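Long-range contacts in MOBA relate protein (Mycobacterium sp., PDB 2WAW), which is of unknown function but, as a MobA-like member of the GT-A clan, probably transfers a nucleotidyl group from a nucleoside triphosphate to an acceptor: residues V9-G14 with I50-G55; Y131-G136 with D175-L180; L26-T31 with E189-S194. One frame throughout, in Å; residues are numbered along the deposited sequence. Where two conformers were deposited one is given.

Contact 1 is the buried one: two adjacent parallel strands of the central mixed sheet, joined by backbone hydrogen bonds and by a threonine hydroxyl that takes a place in the ladder. Contact 2 lies at the surface, on the other side of the chain's centre, yet it reaches the same sheet through a hairpin turn; polar turn atoms and a tyrosine face hold an irregular loop there. Contact 3, partly buried, joins a small hairpin early in the chain to the C-terminal helix, with a leucine methyl set on leucines of the helix. Contacts 2 and 3 meet where Leu180 CD1 packs on Leu191 CA at 3.8 Å; contact 1 touches neither, its centre about 19 Å from that of contact 3.

Contact 1: V9-G14 with I50-G55; sequences VVLAAG and IVTLGG
Val10 turns both its N-H and its C=O to the neighbouring strand: N donates to Ile50 O (2.9 Å, 171° at the hydrogen), and O receives Thr52 N at 3.0 Å. This is parallel pairing in a Rossmann-like sheet, the two strand axes 12° apart. Thr52 then carries the pairing further with its side chain. Its CB rises on the same face as Leu11 and forks. CG2 lies beside Leu11 CD2 at 4.2 Å. OG1, held between the backbone N and carbonyl carbon (chi1 67°), reaches back over Leu11 CA to accept Ala12 N at 3.1 Å; Thr52 O takes the same N-H only weakly. Ser84 OG gives that hydroxyl a second partner. Past Ala12 a water bridge replaces direct backbone bonds, though Ala13 CB still lies 3.5 Å from Gly54 N; the water donates to Ala12 O at 2.7 Å and accepts from that N-H. Here the first strand runs into the LAAG sequence, which in related nucleotidyltransferases begins the nucleotide-binding loop. The strands are the two ends of a beta-alpha-beta crossover: helix 33-42 covers Val10, Ala12 and Val51, helix 84-90 lies against Val9, Leu11 and Thr52, and strands 98-103 and 70-73 flank the pair.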
ATOM      1  N   VAL A   9       0.022   0.448   6.172  1.00 14.31           N
ATOM      2  CA  VAL A   9       1.183   1.144   5.637  1.00 13.82           C
ATOM      3  C   VAL A   9       0.921   1.343   4.141  1.00 15.73           C
ATOM      4  O   VAL A   9       0.832   0.376   3.384  1.00 13.81           O
ATOM      5  CB  VAL A   9       2.497   0.323   5.819  1.00 13.87           C
ATOM      6  CG1 VAL A   9       3.720   1.072   5.195  1.00 15.42           C
ATOM      7  CG2 VAL A   9       2.764  -0.012   7.313  1.00 15.90           C
ATOM      8  N   VAL A  10       0.779   2.596   3.738  1.00 13.55           N
ATOM      9  CA  VAL A  10       0.599   2.945   2.340  1.00 14.85           C
ATOM     10  C   VAL A  10       1.948   3.417   1.810  1.00 15.31           C
ATOM     11  O   VAL A  10       2.470   4.466   2.243  1.00 14.27           O
ATOM     12  CB  VAL A  10      -0.448   4.052   2.184  1.00 13.73           C
ATOM     13  CG1 VAL A  10      -0.555   4.497   0.720  1.00 15.67           C
ATOM     14  CG2 VAL A  10      -1.810   3.588   2.656  1.00 16.13           C
ATOM     15  N   LEU A  11       2.512   2.634   0.895  1.00 14.77           N
ATOM     16  CA  LEU A  11       3.824   2.958   0.299  1.00 13.99           C
ATOM     17  C   LEU A  11       3.604   3.898  -0.872  1.00 14.51           C
ATOM     18  O   LEU A  11       2.999   3.515  -1.888  1.00 15.04           O
ATOM     19  CB  LEU A  11       4.556   1.677  -0.134  1.00 15.32           C
ATOM     20  CG  LEU A  11       4.772   0.678   1.009  1.00 13.91           C
ATOM     21  CD1 LEU A  11       5.251  -0.658   0.420  1.00 20.68           C
ATOM     22  CD2 LEU A  11       5.821   1.188   1.999  1.00 15.14           C
ATOM     23  N   ALA A  12       4.042   5.144  -0.699  1.00 16.38           N
ATOM     24  CA  ALA A  12       3.762   6.201  -1.683  1.00 15.54           C
ATOM     25  C   ALA A  12       4.988   7.042  -2.016  1.00 16.45           C
ATOM     26  O   ALA A  12       4.868   8.218  -2.365  1.00 15.79           O
ATOM     27  CB  ALA A  12       2.597   7.081  -1.210  1.00 16.09           C
ATOM     28  N   ALA A  13       6.150   6.405  -1.913  1.00 14.71           N
ATOM     29  CA  ALA A  13       7.441   7.047  -2.180  1.00 15.62           C
ATOM     30  C   ALA A  13       7.981   6.595  -3.543  1.00 17.21           C
ATOM     31  O   ALA A  13       8.123   5.394  -3.814  1.00 17.35           O
ATOM     32  CB  ALA A  13       8.433   6.708  -1.060  1.00 17.10           C
ATOM     33  N   GLY A  14       8.269   7.562  -4.406  1.00 17.09           N
ATOM     34  CA  GLY A  14       8.878   7.274  -5.705  1.00 16.23           C
ATOM     35  C   GLY A  14       8.011   6.564  -6.725  1.00 16.94           C
ATOM     36  O   GLY A  14       6.789   6.762  -6.757  1.00 17.82           O
ATOM     37  N   ILE A  50       0.224   4.676   8.413  1.00 14.14           N
ATOM     38  CA  ILE A  50       1.486   5.269   8.007  1.00 13.67           C
ATOM     39  C   ILE A  50       1.522   5.451   6.487  1.00 14.13           C
ATOM     40  O   ILE A  50       1.116   4.607   5.776  1.00 14.41           O
ATOM     41  CB  ILE A  50       2.665   4.351   8.354  1.00 16.26           C
ATOM     42  CG1 ILE A  50       2.810   4.188   9.868  1.00 16.53           C
ATOM     43  CG2 ILE A  50       3.947   4.832   7.715  1.00 17.97           C
ATOM     44  CD1 ILE A  50       3.744   3.148  10.246  1.00 15.53           C
ATOM     45  N   VAL A  51       1.962   6.601   6.057  1.00 13.56           N
ATOM     46  CA  VAL A  51       2.150   6.848   4.625  1.00 15.17           C
ATOM     47  C   VAL A  51       3.590   7.259   4.393  1.00 15.26           C
ATOM     48  O   VAL A  51       4.116   8.143   5.091  1.00 15.19           O
ATOM     49  CB  VAL A  51       1.229   7.976   4.117  1.00 15.54           C
ATOM     50  CG1 VAL A  51       1.279   8.086   2.563  1.00 17.34           C
ATOM     51  CG2 VAL A  51      -0.192   7.782   4.631  1.00 21.95           C
ATOM     52  N   THR A  52       4.242   6.605   3.423  1.00 14.83           N
ATOM     53  CA  THR A  52       5.616   6.992   3.082  1.00 14.01           C
ATOM     54  C   THR A  52       5.610   7.875   1.851  1.00 13.82           C
ATOM     55  O   THR A  52       4.807   7.685   0.924  1.00 15.29           O
ATOM     56  CB  THR A  52       6.549   5.776   2.829  1.00 14.25           C
ATOM     57  OG1 THR A  52       6.111   5.098   1.646  1.00 15.73           O
ATOM     58  CG2 THR A  52       6.511   4.777   4.009  1.00 15.38           C
ATOM     59  N   LEU A  53       6.513   8.846   1.856  1.00 15.02           N
ATOM     60  CA  LEU A  53       6.644   9.772   0.746  1.00 13.15           C
ATOM     61  C   LEU A  53       8.112   9.961   0.453  1.00 16.99           C
ATOM     62  O   LEU A  53       8.952   9.867   1.356  1.00 15.43           O
ATOM     63  CB  LEU A  53       6.003  11.116   1.100  1.00 15.02           C
ATOM     64  CG  LEU A  53       4.506  11.128   1.400  1.00 16.42           C
ATOM     65  CD1 LEU A  53       4.078  12.509   1.854  1.00 18.79           C
ATOM     66  CD2 LEU A  53       3.778  10.747   0.171  1.00 15.84           C
ATOM     67  N   GLY A  54       8.424  10.245  -0.805  1.00 16.45           N
ATOM     68  CA  GLY A  54       9.813  10.420  -1.208  1.00 17.51           C
ATOM     69  C   GLY A  54      10.136  11.849  -1.612  1.00 20.41           C
ATOM     70  O   GLY A  54       9.736  12.806  -0.936  1.00 17.94           O
ATOM     71  N   GLY A  55      10.831  11.989  -2.742  1.00 21.25           N
ATOM     72  CA  GLY A  55      11.292  13.291  -3.234  1.00 23.68           C
ATOM     73  C   GLY A  55      10.213  14.342  -3.464  1.00 24.32           C
ATOM     74  O   GLY A  55      10.482  15.539  -3.332  1.00 25.51           O
TER
HETATM   75  O   HOH W   1       5.870  10.749  -2.359  1.00 24.21           O

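Contact 2: Y131-G136 with D175-L180; sequences YANGIG and DADVPL
Tyr131 lays one ring face under Val178 and Pro179, at the tip of a beta-hairpin whose type I turn runs from Tyr131 to Gly134 and links strands 126-131 and 134-142. Val178 CA and Pro179 CD both make CH-pi contacts over that face, offset toward the rim, with CD 3.8 Å from the ring centroid. The side chains cross the tyrosine at about a right angle. Ala176 O sits at the ring's edge, and the phenol OH is hydrogen-bonded to His137 O on the outgoing strand. Next, Ala132 N donates to Ala176 O, a short and nearly straight bond (2.8 Å, 174°), while its CB rests 3.5 Å from Asp177 OD1. Asn133 follows in the turn. Chi1 of 61° stands its CG between the backbone N and the carbonyl carbon, and the amide uses both ends: OD1 accepts Val178 N in its carbonyl plane on a lone pair (2.8 Å), and ND2 donates to a water that in turn donates to Val178 O at 2.7 Å. In this way the hairpin holds the irregular segment that leads from edge strand 169-173 to the C-terminal helix 185-197. Gly134 closes the turn, and Val178 CG2 packs on its carbonyl oxygen at 3.5 Å.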
ATOM      1  N   TYR A 131      -7.048 -12.577  -6.197  1.00 14.95           N
ATOM      2  CA  TYR A 131      -8.105 -12.078  -7.060  1.00 17.48           C
ATOM      3  C   TYR A 131      -8.381 -13.085  -8.173  1.00 17.42           C
ATOM      4  O   TYR A 131      -7.692 -14.108  -8.298  1.00 16.09           O
ATOM      5  CB  TYR A 131      -7.650 -10.746  -7.640  1.00 17.30           C
ATOM      6  CG  TYR A 131      -7.423  -9.676  -6.588  1.00 14.70           C
ATOM      7  CD1 TYR A 131      -8.481  -8.871  -6.168  1.00 15.44           C
ATOM      8  CD2 TYR A 131      -6.172  -9.467  -6.039  1.00 15.35           C
ATOM      9  CE1 TYR A 131      -8.306  -7.880  -5.225  1.00 15.53           C
ATOM     10  CE2 TYR A 131      -5.973  -8.473  -5.080  1.00 14.45           C
ATOM     11  CZ  TYR A 131      -7.051  -7.681  -4.680  1.00 14.54           C
ATOM     12  OH  TYR A 131      -6.920  -6.684  -3.750  1.00 17.14           O
ATOM     13  N   ALA A 132      -9.402 -12.804  -8.978  1.00 17.43           N
ATOM     14  CA  ALA A 132      -9.795 -13.686 -10.068  1.00 19.99           C
ATOM     15  C   ALA A 132      -8.665 -13.906 -11.098  1.00 20.10           C
ATOM     16  O   ALA A 132      -8.590 -14.974 -11.718  1.00 22.38           O
ATOM     17  CB  ALA A 132     -11.029 -13.132 -10.736  1.00 20.03           C
ATOM     18  N   ASN A 133      -7.793 -12.908 -11.264  1.00 17.93           N
ATOM     19  CA  ASN A 133      -6.718 -12.950 -12.261  1.00 18.81           C
ATOM     20  C   ASN A 133      -5.314 -12.849 -11.667  1.00 21.96           C
ATOM     21  O   ASN A 133      -4.369 -12.439 -12.348  1.00 24.72           O
ATOM     22  CB  ASN A 133      -6.920 -11.852 -13.317  1.00 19.26           C
ATOM     23  CG  ASN A 133      -6.892 -10.448 -12.730  1.00 23.51           C
ATOM     24  OD1 ASN A 133      -7.160 -10.241 -11.543  1.00 20.39           O
ATOM     25  ND2 ASN A 133      -6.575  -9.468 -13.573  1.00 25.79           N
ATOM     26  N   GLY A 134      -5.189 -13.224 -10.397  1.00 19.33           N
ATOM     27  CA  GLY A 134      -3.887 -13.328  -9.745  1.00 20.85           C
ATOM     28  C   GLY A 134      -3.823 -12.777  -8.336  1.00 19.24           C
ATOM     29  O   GLY A 134      -4.797 -12.217  -7.836  1.00 17.62           O
ATOM     30  N   ILE A 135      -2.665 -12.955  -7.705  1.00 19.39           N
ATOM     31  CA  ILE A 135      -2.347 -12.455  -6.364  0.50 19.33           C
ATOM     32  C   ILE A 135      -2.019 -10.968  -6.432  1.00 18.29           C
ATOM     33  O   ILE A 135      -1.397 -10.521  -7.408  1.00 20.62           O
ATOM     34  CB  ILE A 135      -1.106 -13.217  -5.809  0.50 19.99           C
ATOM     35  CG1 ILE A 135      -1.426 -14.704  -5.576  0.50 21.33           C
ATOM     36  CG2 ILE A 135      -0.510 -12.544  -4.560  0.50 19.70           C
ATOM     37  CD1 ILE A 135      -2.567 -14.962  -4.621  0.50 17.64           C
ATOM     38  N   GLY A 136      -2.389 -10.214  -5.408  1.00 16.67           N
ATOM     39  CA  GLY A 136      -1.990  -8.814  -5.367  1.00 15.61           C
ATOM     40  C   GLY A 136      -2.232  -8.180  -4.022  1.00 15.93           C
ATOM     41  O   GLY A 136      -2.746  -8.813  -3.091  1.00 16.37           O
ATOM     42  N   ASP A 175     -13.407 -11.469  -4.609  1.00 18.56           N
ATOM     43  CA  ASP A 175     -14.223 -11.648  -5.816  1.00 20.82           C
ATOM     44  C   ASP A 175     -14.140 -10.377  -6.661  1.00 22.29           C
ATOM     45  O   ASP A 175     -15.118  -9.612  -6.782  1.00 23.74           O
ATOM     46  CB  ASP A 175     -15.674 -11.966  -5.431  1.00 21.39           C
ATOM     47  CG  ASP A 175     -16.517 -12.460  -6.610  1.00 27.51           C
ATOM     48  OD1 ASP A 175     -15.959 -12.823  -7.668  1.00 29.95           O
ATOM     49  OD2 ASP A 175     -17.753 -12.488  -6.459  1.00 32.34           O
ATOM     50  N   ALA A 176     -12.957 -10.163  -7.232  1.00 21.77           N
ATOM     51  CA  ALA A 176     -12.641  -9.004  -8.064  1.00 20.83           C
ATOM     52  C   ALA A 176     -11.365  -9.325  -8.828  1.00 18.20           C
ATOM     53  O   ALA A 176     -10.703 -10.325  -8.529  1.00 18.82           O
ATOM     54  CB  ALA A 176     -12.433  -7.765  -7.174  1.00 21.93           C
ATOM     55  N   ASP A 177     -11.010  -8.483  -9.801  1.00 20.49           N
ATOM     56  CA  ASP A 177      -9.680  -8.521 -10.423  1.00 19.60           C
ATOM     57  C   ASP A 177      -8.659  -7.728  -9.602  1.00 19.33           C
ATOM     58  O   ASP A 177      -9.036  -6.867  -8.810  1.00 21.89           O
ATOM     59  CB  ASP A 177      -9.721  -7.958 -11.844  1.00 21.70           C
ATOM     60  CG  ASP A 177     -10.441  -8.883 -12.818  1.00 25.17           C
ATOM     61  OD1 ASP A 177     -10.625 -10.077 -12.496  1.00 29.28           O
ATOM     62  OD2 ASP A 177     -10.804  -8.411 -13.918  1.00 28.34           O
ATOM     63  N   VAL A 178      -7.375  -8.013  -9.815  1.00 19.00           N
ATOM     64  CA  VAL A 178      -6.280  -7.250  -9.173  1.00 19.72           C
ATOM     65  C   VAL A 178      -6.523  -5.751  -9.407  1.00 22.05           C
ATOM     66  O   VAL A 178      -6.843  -5.345 -10.537  1.00 20.69           O
ATOM     67  CB  VAL A 178      -4.888  -7.670  -9.737  1.00 19.47           C
ATOM     68  CG1 VAL A 178      -3.736  -6.810  -9.176  1.00 23.63           C
ATOM     69  CG2 VAL A 178      -4.604  -9.143  -9.454  1.00 18.94           C
ATOM     70  N   PRO A 179      -6.396  -4.926  -8.348  1.00 23.29           N
ATOM     71  CA  PRO A 179      -6.609  -3.479  -8.492  1.00 23.19           C
ATOM     72  C   PRO A 179      -5.598  -2.896  -9.461  1.00 20.96           C
ATOM     73  O   PRO A 179      -4.459  -3.371  -9.527  1.00 21.27           O
ATOM     74  CB  PRO A 179      -6.318  -2.936  -7.087  1.00 25.45           C
ATOM     75  CG  PRO A 179      -5.476  -4.002  -6.420  1.00 26.47           C
ATOM     76  CD  PRO A 179      -6.042  -5.290  -6.962  1.00 23.98           C
ATOM     77  N   LEU A 180      -6.026  -1.905 -10.238  1.00 22.06           N
ATOM     78  CA  LEU A 180      -5.118  -1.218 -11.132  1.00 19.18           C
ATOM     79  C   LEU A 180      -4.135  -0.415 -10.305  1.00 20.86           C
ATOM     80  O   LEU A 180      -4.484   0.070  -9.225  1.00 20.49           O
ATOM     81  CB  LEU A 180      -5.882  -0.271 -12.054  1.00 18.19           C
ATOM     82  CG  LEU A 180      -6.877  -0.887 -13.050  1.00 20.35           C
ATOM     83  CD1 LEU A 180      -7.447   0.217 -13.931  1.00 23.86           C
ATOM     84  CD2 LEU A 180      -6.215  -1.962 -13.900  1.00 25.18           C
TER
HETATM   85  O   HOH W   2      -6.426  -6.584 -12.933  1.00 24.40           O

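Contact 3: L26-T31 with E189-S194; sequences LPLGDT and ERLLAS
Leu28 rests a single methyl, CD1, on the helix that carries Leu191 and Leu192. It lies 4.0 Å from Leu192 CA, and nearly as close to Leu192 CD1 (4.1 Å) and Leu191 CG (4.2 Å). The side chains of Leu28 and Leu192 slide past each other in opposite directions, and Leu192 CD1 goes on to the hairpin backbone, 4.3 Å from Pro27 O. These are loose van der Waals contacts of 4.0 Å or more, nearly all between apolar atoms and of modest area. Behind Leu28 stands a tight two-residue hairpin with a type II' turn from Leu28 to Thr31. Leu28 N donates to Thr31 O at 2.8 Å, Thr31 N returns a bond to Leu28 O, and Gly29 takes the positive phi (67°) that the first turn position of this type needs. Chi1 of -157° puts Leu28 CG anti to the backbone N, and chi2 near 70° sets CD1, the methyl that meets the helix. One turn before Leu191 and Leu192, Tyr188 OH hydrogen-bonds to Pro27 O, a polar tie next to the leucines. Helix 33-42 underlies both sides, Leu33 meeting Leu28 as well as Leu191, with Ala36 against Leu28. The hairpin of strands 27-28 and 31-32 thus leads into helix 33-42 with helix 185-197 packed alongside.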
ATOM      1  N   LEU A  26      -1.681  13.139  -9.320  1.00 15.88           N
ATOM      2  CA  LEU A  26      -2.549  13.060 -10.508  1.00 15.89           C
ATOM      3  C   LEU A  26      -4.037  13.166 -10.150  1.00 14.85           C
ATOM      4  O   LEU A  26      -4.520  12.493  -9.228  1.00 15.48           O
ATOM      5  CB  LEU A  26      -2.296  11.757 -11.236  1.00 14.66           C
ATOM      6  CG  LEU A  26      -0.898  11.587 -11.822  1.00 17.53           C
ATOM      7  CD1 LEU A  26      -0.672  10.108 -12.178  1.00 21.47           C
ATOM      8  CD2 LEU A  26      -0.670  12.504 -13.033  1.00 24.28           C
ATOM      9  N   PRO A  27      -4.780  14.018 -10.874  1.00 16.65           N
ATOM     10  CA  PRO A  27      -6.199  14.160 -10.614  1.00 18.38           C
ATOM     11  C   PRO A  27      -6.928  12.836 -10.798  1.00 18.77           C
ATOM     12  O   PRO A  27      -6.681  12.121 -11.772  1.00 19.12           O
ATOM     13  CB  PRO A  27      -6.645  15.155 -11.696  1.00 18.95           C
ATOM     14  CG  PRO A  27      -5.429  15.948 -11.989  1.00 18.85           C
ATOM     15  CD  PRO A  27      -4.314  14.934 -11.924  1.00 16.57           C
ATOM     16  N   LEU A  28      -7.818  12.513  -9.859  1.00 19.13           N
ATOM     17  CA  LEU A  28      -8.662  11.347  -9.973  1.00 21.42           C
ATOM     18  C   LEU A  28     -10.018  11.787  -9.435  1.00 26.17           C
ATOM     19  O   LEU A  28     -10.292  11.707  -8.232  1.00 27.03           O
ATOM     20  CB  LEU A  28      -8.064  10.159  -9.204  1.00 22.74           C
ATOM     21  CG  LEU A  28      -8.494   8.752  -9.627  1.00 25.70           C
ATOM     22  CD1 LEU A  28      -7.928   8.381 -11.001  1.00 24.10           C
ATOM     23  CD2 LEU A  28      -8.059   7.759  -8.578  1.00 21.97           C
ATOM     24  N   GLY A  29     -10.829  12.326 -10.339  1.00 26.86           N
ATOM     25  CA  GLY A  29     -12.134  12.878  -9.982  1.00 30.85           C
ATOM     26  C   GLY A  29     -11.982  14.114  -9.123  1.00 30.47           C
ATOM     27  O   GLY A  29     -11.243  15.041  -9.479  1.00 31.12           O
ATOM     28  N   ASP A  30     -12.657  14.111  -7.974  1.00 30.99           N
ATOM     29  CA  ASP A  30     -12.650  15.255  -7.056  1.00 30.69           C
ATOM     30  C   ASP A  30     -11.435  15.250  -6.139  1.00 28.39           C
ATOM     31  O   ASP A  30     -11.291  16.127  -5.277  1.00 29.70           O
ATOM     32  CB  ASP A  30     -13.939  15.283  -6.214  1.00 33.24           C
ATOM     33  CG  ASP A  30     -14.130  14.017  -5.371  1.00 39.50           C
ATOM     34  OD1 ASP A  30     -13.471  12.987  -5.646  1.00 47.31           O
ATOM     35  OD2 ASP A  30     -14.961  14.051  -4.434  1.00 49.72           O
ATOM     36  N   THR A  31     -10.565  14.259  -6.314  1.00 22.59           N
ATOM     37  CA  THR A  31      -9.410  14.131  -5.437  1.00 18.99           C
ATOM     38  C   THR A  31      -8.139  13.838  -6.260  1.00 18.80           C
ATOM     39  O   THR A  31      -8.146  14.028  -7.476  1.00 21.23           O
ATOM     40  CB  THR A  31      -9.668  13.093  -4.298  1.00 19.49           C
ATOM     41  OG1 THR A  31      -8.596  13.153  -3.350  1.00 22.20           O
ATOM     42  CG2 THR A  31      -9.836  11.674  -4.841  1.00 22.40           C
ATOM     43  N   GLU A 189      -4.271   6.759 -17.388  1.00 15.78           N
ATOM     44  CA  GLU A 189      -5.473   6.999 -18.178  0.50 16.42           C
ATOM     45  C   GLU A 189      -6.449   5.846 -18.062  1.00 16.77           C
ATOM     46  O   GLU A 189      -7.659   6.076 -18.040  1.00 17.07           O
ATOM     47  CB  GLU A 189      -5.141   7.299 -19.633  0.50 16.01           C
ATOM     48  CG  GLU A 189      -4.311   8.568 -19.800  0.50 16.52           C
ATOM     49  CD  GLU A 189      -4.704   9.361 -21.027  0.50  9.09           C
ATOM     50  OE1 GLU A 189      -5.417   8.812 -21.898  0.50 11.13           O
ATOM     51  OE2 GLU A 189      -4.333  10.544 -21.095  0.50  9.87           O
ATOM     52  N   ARG A 190      -5.928   4.613 -17.954  1.00 16.28           N
ATOM     53  CA  ARG A 190      -6.781   3.424 -17.786  0.50 15.61           C
ATOM     54  C   ARG A 190      -7.508   3.469 -16.439  1.00 16.67           C
ATOM     55  O   ARG A 190      -8.702   3.141 -16.342  1.00 17.71           O
ATOM     56  CB  ARG A 190      -5.964   2.129 -17.859  0.50 16.83           C
ATOM     57  CG  ARG A 190      -5.399   1.769 -19.225  0.50 12.52           C
ATOM     58  CD  ARG A 190      -4.742   0.381 -19.156  0.50 17.51           C
ATOM     59  NE  ARG A 190      -3.409   0.379 -19.755  0.50 27.09           N
ATOM     60  CZ  ARG A 190      -2.280   0.113 -19.098  0.50 25.60           C
ATOM     61  NH1 ARG A 190      -2.307  -0.200 -17.814  0.50 25.62           N
ATOM     62  NH2 ARG A 190      -1.112   0.149 -19.729  0.50 22.80           N
ATOM     63  N   LEU A 191      -6.790   3.864 -15.399  1.00 16.32           N
ATOM     64  CA  LEU A 191      -7.397   3.984 -14.094  1.00 15.46           C
ATOM     65  C   LEU A 191      -8.417   5.103 -14.061  1.00 15.90           C
ATOM     66  O   LEU A 191      -9.449   4.960 -13.529  1.00 17.88           O
ATOM     67  CB  LEU A 191      -6.347   4.159 -12.988  1.00 15.64           C
ATOM     68  CG  LEU A 191      -6.849   4.386 -11.581  1.00 17.45           C
ATOM     69  CD1 LEU A 191      -7.552   3.162 -11.115  1.00 20.59           C
ATOM     70  CD2 LEU A 191      -5.665   4.745 -10.689  1.00 20.30           C
ATOM     71  N   LEU A 192      -8.087   6.217 -14.659  1.00 16.19           N
ATOM     72  CA  LEU A 192      -9.006   7.324 -14.673  1.00 17.25           C
ATOM     73  C   LEU A 192     -10.302   6.960 -15.428  1.00 19.24           C
ATOM     74  O   LEU A 192     -11.348   7.298 -15.009  1.00 19.65           O
ATOM     75  CB  LEU A 192      -8.363   8.579 -15.265  1.00 20.00           C
ATOM     76  CG  LEU A 192      -9.266   9.796 -15.452  1.00 20.00           C
ATOM     77  CD1 LEU A 192      -9.736  10.326 -14.131  1.00 20.00           C
ATOM     78  CD2 LEU A 192      -8.552  10.839 -16.222  1.00 20.00           C
ATOM     79  N   ALA A 193     -10.161   6.274 -16.535  1.00 18.75           N
ATOM     80  CA  ALA A 193     -11.324   5.807 -17.293  1.00 20.24           C
ATOM     81  C   ALA A 193     -12.214   4.885 -16.453  1.00 22.51           C
ATOM     82  O   ALA A 193     -13.439   4.895 -16.619  1.00 24.14           O
ATOM     83  CB  ALA A 193     -10.878   5.092 -18.567  1.00 20.03           C
ATOM     84  N   SER A 194     -11.620   4.076 -15.575  1.00 21.40           N
ATOM     85  CA  SER A 194     -12.418   3.182 -14.726  0.50 22.22           C
ATOM     86  C   SER A 194     -13.179   3.979 -13.667  1.00 24.48           C
ATOM     87  O   SER A 194     -14.338   3.677 -13.369  1.00 26.38           O
ATOM     88  CB  SER A 194     -11.566   2.080 -14.091  0.50 21.01           C
ATOM     89  OG  SER A 194     -10.687   2.595 -13.106  0.50 17.22           O
TER